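Local coordinates for protein 3-oxoadipate enol-lactonase (Burkholderia xenovorans, PDB 2XUA) that probably hydrolyses the enol-lactone of 3-oxoadipate in catechol breakdown and holds the ligand laevulinic acid in its pocket, at residues S40-A48 with N247-T255. Numbering follows the deposited sequence.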
loop_
_atom_site.group_PDB
_atom_site.type_symbol
_atom_site.label_atom_id
_atom_site.label_comp_id
_atom_site.label_asym_id
_atom_site.label_seq_id
_atom_site.Cartn_x
_atom_site.Cartn_y
_atom_site.Cartn_z
ATOM N N SER B 40 0.726 5.351 1.660
ATOM C CA SER B 40 0.747 4.245 2.629
ATOM C C SER B 40 1.874 4.377 3.628
ATOM O O SER B 40 1.845 3.764 4.729
ATOM C CB SER B 40 0.822 2.864 1.912
ATOM O OG SER B 40 2.106 2.637 1.265
HETATM N N MSE B 41 2.902 5.163 3.273
HETATM C CA MSE B 41 4.057 5.280 4.208
HETATM C C MSE B 41 3.667 5.908 5.547
HETATM O O MSE B 41 4.334 5.686 6.525
HETATM C CB MSE B 41 5.207 6.057 3.574
HETATM C CG MSE B 41 4.838 7.529 3.351
HETATM SE SE MSE B 41 6.468 8.547 3.314
HETATM C CE MSE B 41 6.971 8.536 5.192
ATOM N N TRP B 42 2.539 6.649 5.608
ATOM C CA TRP B 42 2.133 7.298 6.839
ATOM C C TRP B 42 1.126 6.437 7.613
ATOM O O TRP B 42 0.580 6.873 8.591
ATOM C CB TRP B 42 1.423 8.617 6.481
ATOM C CG TRP B 42 2.379 9.639 5.945
ATOM C CD1 TRP B 42 2.399 10.153 4.688
ATOM C CD2 TRP B 42 3.409 10.319 6.692
ATOM N NE1 TRP B 42 3.430 11.066 4.576
ATOM C CE2 TRP B 42 4.057 11.206 5.787
ATOM C CE3 TRP B 42 3.881 10.217 7.999
ATOM C CZ2 TRP B 42 5.141 12.024 6.159
ATOM C CZ3 TRP B 42 4.948 11.038 8.400
ATOM C CH2 TRP B 42 5.581 11.928 7.457
ATOM N N ALA B 43 0.819 5.239 7.128
ATOM C CA ALA B 43 -0.184 4.452 7.804
ATOM C C ALA B 43 0.073 4.303 9.336
ATOM O O ALA B 43 -0.886 4.366 10.126
ATOM C CB ALA B 43 -0.336 3.021 7.077
ATOM N N PRO B 44 1.354 4.169 9.789
ATOM C CA PRO B 44 1.483 4.017 11.286
ATOM C C PRO B 44 1.057 5.238 12.097
ATOM O O PRO B 44 0.758 5.121 13.283
ATOM C CB PRO B 44 2.992 3.711 11.506
ATOM C CG PRO B 44 3.418 3.035 10.151
ATOM C CD PRO B 44 2.665 4.026 9.150
ATOM N N GLN B 45 1.041 6.409 11.462
ATOM C CA GLN B 45 0.616 7.610 12.156
ATOM C C GLN B 45 -0.915 7.919 12.122
ATOM O O GLN B 45 -1.397 8.832 12.828
ATOM C CB GLN B 45 1.376 8.819 11.578
ATOM C CG GLN B 45 2.823 8.971 12.119
ATOM C CD GLN B 45 3.739 7.844 11.637
ATOM O OE1 GLN B 45 4.474 7.196 12.428
ATOM N NE2 GLN B 45 3.693 7.584 10.338
ATOM N N VAL B 46 -1.634 7.261 11.242
ATOM C CA VAL B 46 -3.022 7.712 10.934
ATOM C C VAL B 46 -3.984 7.658 12.135
ATOM O O VAL B 46 -4.714 8.614 12.442
ATOM C CB VAL B 46 -3.570 6.935 9.722
ATOM C CG1 VAL B 46 -5.102 7.200 9.554
ATOM C CG2 VAL B 46 -2.735 7.343 8.427
ATOM N N ALA B 47 -3.905 6.559 12.854
ATOM C CA ALA B 47 -4.766 6.322 14.032
ATOM C C ALA B 47 -4.596 7.410 15.097
ATOM O O ALA B 47 -5.569 8.024 15.510
ATOM C CB ALA B 47 -4.512 4.921 14.627
ATOM N N ALA B 48 -3.366 7.673 15.535
ATOM C CA ALA B 48 -3.120 8.671 16.530
ATOM C C ALA B 48 -3.434 10.084 16.033
ATOM O O ALA B 48 -3.895 10.909 16.806
ATOM C CB ALA B 48 -1.658 8.593 17.081
ATOM N N ASN B 247 9.610 7.563 10.609
ATOM C CA ASN B 247 8.202 7.365 11.057
ATOM C C ASN B 247 7.775 5.883 10.957
ATOM O O ASN B 247 6.745 5.474 11.521
ATOM C CB ASN B 247 7.252 8.202 10.189
ATOM C CG ASN B 247 7.122 7.637 8.812
ATOM O OD1 ASN B 247 8.121 7.557 8.090
ATOM N ND2 ASN B 247 5.902 7.177 8.443
ATOM N N ILE B 248 8.516 5.103 10.184
ATOM C CA ILE B 248 8.377 3.650 10.172
ATOM C C ILE B 248 9.271 2.917 11.149
ATOM O O ILE B 248 8.790 2.173 12.005
ATOM C CB ILE B 248 8.541 3.100 8.773
ATOM C CG1 ILE B 248 7.300 3.493 7.999
ATOM C CG2 ILE B 248 8.556 1.530 8.788
ATOM C CD1 ILE B 248 7.391 3.150 6.547
ATOM N N GLU B 249 10.579 3.121 11.033
ATOM C CA GLU B 249 11.499 2.459 11.939
ATOM C C GLU B 249 11.259 2.780 13.432
ATOM O O GLU B 249 11.394 1.910 14.265
ATOM C CB GLU B 249 12.976 2.686 11.488
ATOM C CG GLU B 249 13.968 1.979 12.449
ATOM C CD GLU B 249 15.333 1.723 11.766
ATOM O OE1 GLU B 249 15.443 2.025 10.530
ATOM O OE2 GLU B 249 16.260 1.233 12.469
ATOM N N ARG B 250 10.945 4.025 13.792
ATOM C CA ARG B 250 10.642 4.347 15.152
ATOM C C ARG B 250 9.269 4.952 15.156
ATOM O O ARG B 250 9.081 6.088 15.652
ATOM C CB ARG B 250 11.534 5.467 15.660
ATOM C CG ARG B 250 12.945 5.169 15.951
ATOM C CD ARG B 250 13.187 3.845 16.404
ATOM N NE ARG B 250 13.440 3.840 17.809
ATOM C CZ ARG B 250 14.342 3.069 18.411
ATOM N NH1 ARG B 250 15.093 2.215 17.732
ATOM N NH2 ARG B 250 14.479 3.158 19.734
ATOM N N ALA B 251 8.297 4.211 14.639
ATOM C CA ALA B 251 6.899 4.699 14.523
ATOM C C ALA B 251 6.330 5.248 15.800
ATOM O O ALA B 251 5.824 6.356 15.848
ATOM C CB ALA B 251 6.019 3.592 13.966
ATOM N N ASP B 252 6.425 4.468 16.881
ATOM C CA ASP B 252 5.796 4.898 18.097
ATOM C C ASP B 252 6.321 6.217 18.649
ATOM O O ASP B 252 5.513 7.082 19.031
ATOM C CB ASP B 252 5.778 3.765 19.142
ATOM C CG ASP B 252 4.826 4.093 20.293
ATOM O OD1 ASP B 252 5.290 4.749 21.235
ATOM O OD2 ASP B 252 3.620 3.779 20.208
ATOM N N ALA B 253 7.643 6.407 18.644
ATOM C CA ALA B 253 8.248 7.617 19.153
ATOM C C ALA B 253 7.988 8.751 18.223
ATOM O O ALA B 253 7.769 9.886 18.673
ATOM C CB ALA B 253 9.746 7.435 19.325
ATOM N N PHE B 254 8.019 8.466 16.907
ATOM C CA PHE B 254 7.757 9.500 15.898
ATOM C C PHE B 254 6.324 10.061 16.067
ATOM O O PHE B 254 6.135 11.298 16.100
ATOM C CB PHE B 254 7.930 8.890 14.516
ATOM C CG PHE B 254 7.722 9.869 13.393
ATOM C CD1 PHE B 254 8.809 10.401 12.674
ATOM C CD2 PHE B 254 6.427 10.279 13.063
ATOM C CE1 PHE B 254 8.606 11.338 11.581
ATOM C CE2 PHE B 254 6.217 11.196 11.970
ATOM C CZ PHE B 254 7.295 11.718 11.235
ATOM N N THR B 255 5.352 9.155 16.123
ATOM C CA THR B 255 3.967 9.505 16.341
ATOM C C THR B 255 3.754 10.370 17.588
ATOM O O THR B 255 3.188 11.470 17.507
ATOM C CB THR B 255 3.040 8.269 16.318
ATOM O OG1 THR B 255 3.186 7.593 15.049
ATOM C CG2 THR B 255 1.611 8.735 16.441
HETATM O O HOH W 1 2.713 4.984 15.231
#
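N247 reaches across to M41 and shows how one buried amide can tie a short helix to the 3-10 turn that holds M41. A chi1 of 72° sets its CG between the backbone N and the carbonyl carbon, and from there ND2 donates to M41 O at 2.9 Å in a bent bond (N-H...O 138°), arriving above the carbonyl plane though M41 O lies near the amide's own plane. N247 OD1, which has no polar partner, faces the selenomethionine methyl CE of M41 at 3.3 Å. One residue on, I248 puts CG1 4.5 Å from CG of the P44 ring, and A251 follows by meeting P44 CB with its own CB at 3.9 Å. The ring of F254, one face under N247 CB, carries its CZ to the edge of the W42 indole, 3.7 Å from CZ3, while the Q45 side chain enters as a knob among N247, A251, F254 and T255. T255 closes the row: a water bridges its OG1 to P44 O, and its CG2 presses tightly on A48 CB at 3.3 Å. Segments 43-48 and 251-255 cross at -47°, axes 9.7 Å apart at their closest, beside the α/β-hydrolase sheet, where M41, W42 and N247 rest on L99 of strand 94-99 and I248 packs against helix 168-179.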